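Local coordinates for VC0179-like protein (Escherichia coli, PDB 4XJ6), which probably links nucleotides into cyclic dinucleotides, as a bacterial homolog of cyclic GMP-AMP synthase that binds a GTP analogue and magnesium between its two lobes, at residues R75-E80 and S159-E164; D309-N314 and M322-R327. All coordinates share one frame; numbering follows the deposited sequence.

Contact 1. Residues R75-E80 and S159-E164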
loop_
_atom_site.group_PDB
_atom_site.type_symbol
_atom_site.label_atom_id
_atom_site.label_comp_id
_atom_site.label_asym_id
_atom_site.label_seq_id
_atom_site.Cartn_x
_atom_site.Cartn_y
_atom_site.Cartn_z
ATOM N N ARG A 75 9.218 -6.292 25.494
ATOM C CA ARG A 75 10.664 -6.254 25.727
ATOM C C ARG A 75 11.432 -5.449 24.679
ATOM O O ARG A 75 12.403 -4.766 25.000
ATOM C CB ARG A 75 11.231 -7.680 25.754
ATOM C CG ARG A 75 11.132 -8.393 27.089
ATOM C CD ARG A 75 11.651 -9.827 26.998
ATOM N NE ARG A 75 10.780 -10.678 26.190
ATOM C CZ ARG A 75 11.148 -11.274 25.061
ATOM N NH1 ARG A 75 12.382 -11.121 24.601
ATOM N NH2 ARG A 75 10.284 -12.028 24.395
ATOM N N TYR A 76 10.985 -5.538 23.428
ATOM C CA TYR A 76 11.755 -5.042 22.290
ATOM C C TYR A 76 11.501 -3.569 21.965
ATOM O O TYR A 76 12.157 -3.001 21.088
ATOM C CB TYR A 76 11.469 -5.912 21.062
ATOM C CG TYR A 76 11.857 -7.360 21.269
ATOM C CD1 TYR A 76 13.193 -7.726 21.380
ATOM C CD2 TYR A 76 10.894 -8.355 21.369
ATOM C CE1 TYR A 76 13.561 -9.044 21.576
ATOM C CE2 TYR A 76 11.251 -9.679 21.567
ATOM C CZ TYR A 76 12.584 -10.016 21.668
ATOM O OH TYR A 76 12.938 -11.330 21.864
ATOM N N LEU A 77 10.553 -2.953 22.663
ATOM C CA LEU A 77 10.384 -1.508 22.578
ATOM C C LEU A 77 11.506 -0.830 23.361
ATOM O O LEU A 77 12.148 -1.461 24.200
ATOM C CB LEU A 77 9.020 -1.078 23.123
ATOM C CG LEU A 77 7.738 -1.588 22.464
ATOM C CD1 LEU A 77 6.529 -1.129 23.264
ATOM C CD2 LEU A 77 7.637 -1.105 21.030
ATOM N N SER A 78 11.742 0.449 23.087
ATOM C CA SER A 78 12.697 1.226 23.872
ATOM C C SER A 78 12.143 1.396 25.290
ATOM O O SER A 78 10.946 1.203 25.502
ATOM C CB SER A 78 12.959 2.583 23.212
ATOM O OG SER A 78 11.776 3.356 23.147
ATOM N N PRO A 79 13.006 1.734 26.268
ATOM C CA PRO A 79 12.547 1.900 27.656
ATOM C C PRO A 79 11.366 2.859 27.834
ATOM O O PRO A 79 10.439 2.538 28.581
ATOM C CB PRO A 79 13.788 2.449 28.362
ATOM C CG PRO A 79 14.928 1.853 27.607
ATOM C CD PRO A 79 14.477 1.819 26.167
ATOM N N GLU A 80 11.397 4.013 27.174
ATOM C CA GLU A 80 10.303 4.971 27.292
ATOM C C GLU A 80 9.008 4.377 26.753
ATOM O O GLU A 80 7.936 4.588 27.319
ATOM C CB GLU A 80 10.639 6.267 26.553
ATOM C CG GLU A 80 9.781 7.461 26.953
ATOM C CD GLU A 80 8.379 7.408 26.376
ATOM O OE1 GLU A 80 8.241 7.119 25.168
ATOM O OE2 GLU A 80 7.416 7.644 27.137
ATOM N N SER A 159 5.001 -5.662 17.754
ATOM C CA SER A 159 4.992 -6.814 16.860
ATOM C C SER A 159 6.132 -6.773 15.847
ATOM O O SER A 159 6.873 -7.745 15.697
ATOM C CB SER A 159 3.656 -6.901 16.128
ATOM O OG SER A 159 3.633 -8.006 15.250
ATOM N N LEU A 160 6.271 -5.648 15.157
ATOM C CA LEU A 160 7.255 -5.523 14.088
ATOM C C LEU A 160 8.683 -5.419 14.624
ATOM O O LEU A 160 9.616 -5.945 14.017
ATOM C CB LEU A 160 6.928 -4.312 13.214
ATOM C CG LEU A 160 5.522 -4.328 12.611
ATOM C CD1 LEU A 160 5.290 -3.097 11.747
ATOM C CD2 LEU A 160 5.276 -5.610 11.818
ATOM N N LYS A 161 8.851 -4.746 15.759
ATOM C CA LYS A 161 10.168 -4.616 16.375
ATOM C C LYS A 161 10.631 -5.940 16.975
ATOM O O LYS A 161 11.832 -6.202 17.064
ATOM C CB LYS A 161 10.159 -3.529 17.447
ATOM C CG LYS A 161 10.188 -2.116 16.888
ATOM C CD LYS A 161 10.077 -1.077 17.991
ATOM C CE LYS A 161 11.169 -0.027 17.861
ATOM N NZ LYS A 161 10.655 1.353 18.077
ATOM N N SER A 162 9.680 -6.775 17.383
ATOM C CA SER A 162 10.012 -8.103 17.887
ATOM C C SER A 162 10.471 -8.996 16.740
ATOM O O SER A 162 11.344 -9.843 16.911
ATOM C CB SER A 162 8.815 -8.730 18.604
ATOM O OG SER A 162 7.804 -9.103 17.681
ATOM N N LEU A 163 9.865 -8.798 15.574
ATOM C CA LEU A 163 10.256 -9.516 14.367
ATOM C C LEU A 163 11.626 -9.040 13.890
ATOM O O LEU A 163 12.450 -9.839 13.439
ATOM C CB LEU A 163 9.213 -9.329 13.264
ATOM C CG LEU A 163 7.857 -9.988 13.507
ATOM C CD1 LEU A 163 6.899 -9.682 12.367
ATOM C CD2 LEU A 163 8.030 -11.487 13.674
ATOM N N GLU A 164 11.856 -7.733 13.997
ATOM C CA GLU A 164 13.140 -7.136 13.653
ATOM C C GLU A 164 14.266 -7.702 14.509
ATOM O O GLU A 164 15.306 -8.115 13.999
ATOM C CB GLU A 164 13.075 -5.617 13.818
ATOM C CG GLU A 164 14.424 -4.926 13.729
ATOM C CD GLU A 164 14.330 -3.427 13.930
ATOM O OE1 GLU A 164 14.048 -2.987 15.065
ATOM O OE2 GLU A 164 14.536 -2.688 12.947
#
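Y76 leans its ring obliquely on S162, and the joint is van der Waals packing, with no hydrogen bond passing between the two segments. Y76 CD2 sits 3.5 Å from S162 CB, the closest approach, and Y76 CG lies 3.9 Å from S162 CA, so the ring rests against both carbons of the serine. CG of Y76 stands beside its own backbone N (chi1 -61°), and the ring extends from there past S162 toward A165 and E166, farther along helix 149-166. One step on, L77 and K161 meet at about a right angle, L77 CD2 lying 3.9 Å from K161 CD. That carbon of K161 lies where the chain bends, at chi3 and chi4; the ammonium group beyond makes a long, weak ion pair with E81.

The hydrogen bonds run within each segment or to helix 24-57. S162 OG gives a 2.6 Å hydrogen bond to S159 O, reaching it from above the carbonyl plane, on the same face as L163 N. Two donors therefore grip that carbonyl, while R40 of helix 24-57 also bonds S162 OG. R75 NH1 makes a weak 2.8 Å bond to Y76 OH.

The arrangement is a turn packed on a helix: residues around 76-77, ahead of helix 79-90 with S78 at its N-cap, lie against helix 149-166 of the nucleotidyltransferase domain.

Contact 2. Residues D309-N314 and M322-R327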
loop_
_atom_site.group_PDB
_atom_site.type_symbol
_atom_site.label_atom_id
_atom_site.label_comp_id
_atom_site.label_asym_id
_atom_site.label_seq_id
_atom_site.Cartn_x
_atom_site.Cartn_y
_atom_site.Cartn_z
ATOM N N ASP A 309 -12.433 6.417 -18.683
ATOM C CA ASP A 309 -13.867 6.658 -18.557
ATOM C C ASP A 309 -14.315 7.717 -19.552
ATOM O O ASP A 309 -15.414 7.644 -20.103
ATOM C CB ASP A 309 -14.234 7.096 -17.134
ATOM C CG ASP A 309 -14.485 5.924 -16.210
ATOM O OD1 ASP A 309 -15.007 4.895 -16.684
ATOM O OD2 ASP A 309 -14.165 6.033 -15.010
ATOM N N ARG A 310 -13.447 8.693 -19.788
ATOM C CA ARG A 310 -13.781 9.842 -20.617
ATOM C C ARG A 310 -13.555 9.598 -22.106
ATOM O O ARG A 310 -14.331 10.060 -22.945
ATOM C CB ARG A 310 -12.962 11.056 -20.173
ATOM C CG ARG A 310 -13.311 12.352 -20.887
ATOM C CD ARG A 310 -12.221 13.398 -20.698
ATOM N NE ARG A 310 -11.819 13.521 -19.301
ATOM C CZ ARG A 310 -10.557 13.545 -18.885
ATOM N NH1 ARG A 310 -9.562 13.458 -19.761
ATOM N NH2 ARG A 310 -10.284 13.658 -17.591
ATOM N N GLU A 311 -12.491 8.872 -22.430
ATOM C CA GLU A 311 -12.065 8.721 -23.816
ATOM C C GLU A 311 -12.384 7.340 -24.374
ATOM O O GLU A 311 -12.131 6.324 -23.724
ATOM C CB GLU A 311 -10.563 8.992 -23.935
ATOM C CG GLU A 311 -10.081 10.210 -23.156
ATOM C CD GLU A 311 -10.495 11.527 -23.791
ATOM O OE1 GLU A 311 -11.072 11.509 -24.898
ATOM O OE2 GLU A 311 -10.238 12.587 -23.181
ATOM N N SER A 312 -12.935 7.309 -25.583
ATOM C CA SER A 312 -13.207 6.053 -26.268
ATOM C C SER A 312 -11.900 5.366 -26.660
ATOM O O SER A 312 -10.976 6.012 -27.150
ATOM C CB SER A 312 -14.070 6.291 -27.509
ATOM O OG SER A 312 -13.341 6.981 -28.512
ATOM N N HIS A 313 -11.824 4.057 -26.444
ATOM C CA HIS A 313 -10.616 3.308 -26.770
ATOM C C HIS A 313 -10.922 1.842 -27.040
ATOM O O HIS A 313 -12.051 1.386 -26.859
ATOM C CB HIS A 313 -9.595 3.430 -25.636
ATOM C CG HIS A 313 -10.094 2.928 -24.318
ATOM N ND1 HIS A 313 -10.926 3.669 -23.507
ATOM C CD2 HIS A 313 -9.879 1.759 -23.668
ATOM C CE1 HIS A 313 -11.203 2.979 -22.415
ATOM N NE2 HIS A 313 -10.580 1.816 -22.489
ATOM N N ASN A 314 -9.905 1.114 -27.487
ATOM C CA ASN A 314 -10.003 -0.327 -27.661
ATOM C C ASN A 314 -9.157 -1.027 -26.607
ATOM O O ASN A 314 -7.928 -1.033 -26.689
ATOM C CB ASN A 314 -9.560 -0.736 -29.068
ATOM C CG ASN A 314 -9.916 -2.174 -29.403
ATOM O OD1 ASN A 314 -10.034 -3.024 -28.521
ATOM N ND2 ASN A 314 -10.089 -2.450 -30.688
ATOM N N MET A 322 -2.268 2.450 -24.316
ATOM C CA MET A 322 -1.157 2.987 -23.534
ATOM C C MET A 322 -0.687 4.323 -24.101
ATOM O O MET A 322 -0.278 5.214 -23.356
ATOM C CB MET A 322 0.010 1.998 -23.489
ATOM C CG MET A 322 -0.209 0.815 -22.554
ATOM S SD MET A 322 -0.520 1.316 -20.848
ATOM C CE MET A 322 1.032 2.103 -20.440
ATOM N N LYS A 323 -0.749 4.453 -25.422
ATOM C CA LYS A 323 -0.397 5.701 -26.091
ATOM C C LYS A 323 -1.405 6.792 -25.746
ATOM O O LYS A 323 -1.035 7.948 -25.542
ATOM C CB LYS A 323 -0.324 5.499 -27.604
ATOM C CG LYS A 323 0.958 4.836 -28.080
ATOM C CD LYS A 323 0.835 4.379 -29.521
ATOM C CE LYS A 323 0.433 5.524 -30.435
ATOM N NZ LYS A 323 0.137 5.045 -31.814
ATOM N N LEU A 324 -2.678 6.413 -25.679
ATOM C CA LEU A 324 -3.736 7.332 -25.278
ATOM C C LEU A 324 -3.513 7.819 -23.852
ATOM O O LEU A 324 -3.610 9.013 -23.563
ATOM C CB LEU A 324 -5.102 6.656 -25.394
ATOM C CG LEU A 324 -6.284 7.396 -24.768
ATOM C CD1 LEU A 324 -6.536 8.715 -25.486
ATOM C CD2 LEU A 324 -7.535 6.525 -24.772
ATOM N N ILE A 325 -3.215 6.876 -22.966
ATOM C CA ILE A 325 -2.974 7.175 -21.560
ATOM C C ILE A 325 -1.763 8.084 -21.371
ATOM O O ILE A 325 -1.830 9.071 -20.637
ATOM C CB ILE A 325 -2.780 5.877 -20.755
ATOM C CG1 ILE A 325 -4.109 5.130 -20.637
ATOM C CG2 ILE A 325 -2.218 6.167 -19.369
ATOM C CD1 ILE A 325 -3.978 3.776 -19.994
ATOM N N ALA A 326 -0.666 7.751 -22.044
ATOM C CA ALA A 326 0.577 8.512 -21.937
ATOM C C ALA A 326 0.390 9.959 -22.383
ATOM O O ALA A 326 0.902 10.883 -21.755
ATOM C CB ALA A 326 1.674 7.846 -22.755
ATOM N N ARG A 327 -0.352 10.146 -23.469
ATOM C CA ARG A 327 -0.601 11.474 -24.019
ATOM C C ARG A 327 -1.371 12.371 -23.048
ATOM O O ARG A 327 -1.056 13.553 -22.895
ATOM C CB ARG A 327 -1.369 11.363 -25.339
ATOM C CG ARG A 327 -2.004 12.664 -25.815
ATOM C CD ARG A 327 -0.984 13.606 -26.429
ATOM N NE ARG A 327 -0.846 13.387 -27.865
ATOM C CZ ARG A 327 -0.908 14.348 -28.780
ATOM N NH1 ARG A 327 -1.104 15.607 -28.413
ATOM N NH2 ARG A 327 -0.772 14.049 -30.065
#
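L324 reaches from helix 318-335 to the chain leaving helix 297-310, and one methyl does nearly all the touching. Starting at CB, the side chain sets out toward the 309-314 segment; CG stands anti to the backbone N (chi1 169°), carrying the branched end outward from the helix. Beyond CG, the methyl CD2 lies against two CB atoms on the facing chain: H313 CB at 3.8 Å and E311 CB at 4.0 Å. S312 O is a little farther from CD2, at 4.2 Å, and the H313 ring meets this methyl obliquely.

The bend that receives the leucine is braced from within. H313 ND1 donates a nearly straight hydrogen bond (167°) to E311 O, 2.9 Å away and exactly in the ring plane, which ties the imidazole back across S312 and fixes its rotation. The second ring nitrogen, NE2, is hydrogen-bonded to H274. E311 OE2 lies in the plane of the R310 guanidinium, at its edge, in a salt bridge.

This is a connection between two consecutive helices, 297-310 and 318-335, at the surface of the C-terminal domain, where the linker folds back onto the helix that follows it.

Coming from the N terminus, the chain runs through helix 24-57 and helix 62-69 before reaching 75-80. It then passes through two more helices and the first strands of the central sheet, and helix 149-166 closes contact 1 as a loop of 78 intervening residues. That closure ties the chain just ahead of helix 79-90 to helix 149-166, beside the central sheet. Much later, in the C-terminal domain, contact 2 closes a short loop of seven residues joining two consecutive helices. The loops follow one another in series, neither nested nor crossed. The centres of contact 1 and contact 2 are about 48 Å apart, on opposite sides of the chain's centre, and the contacts do not touch.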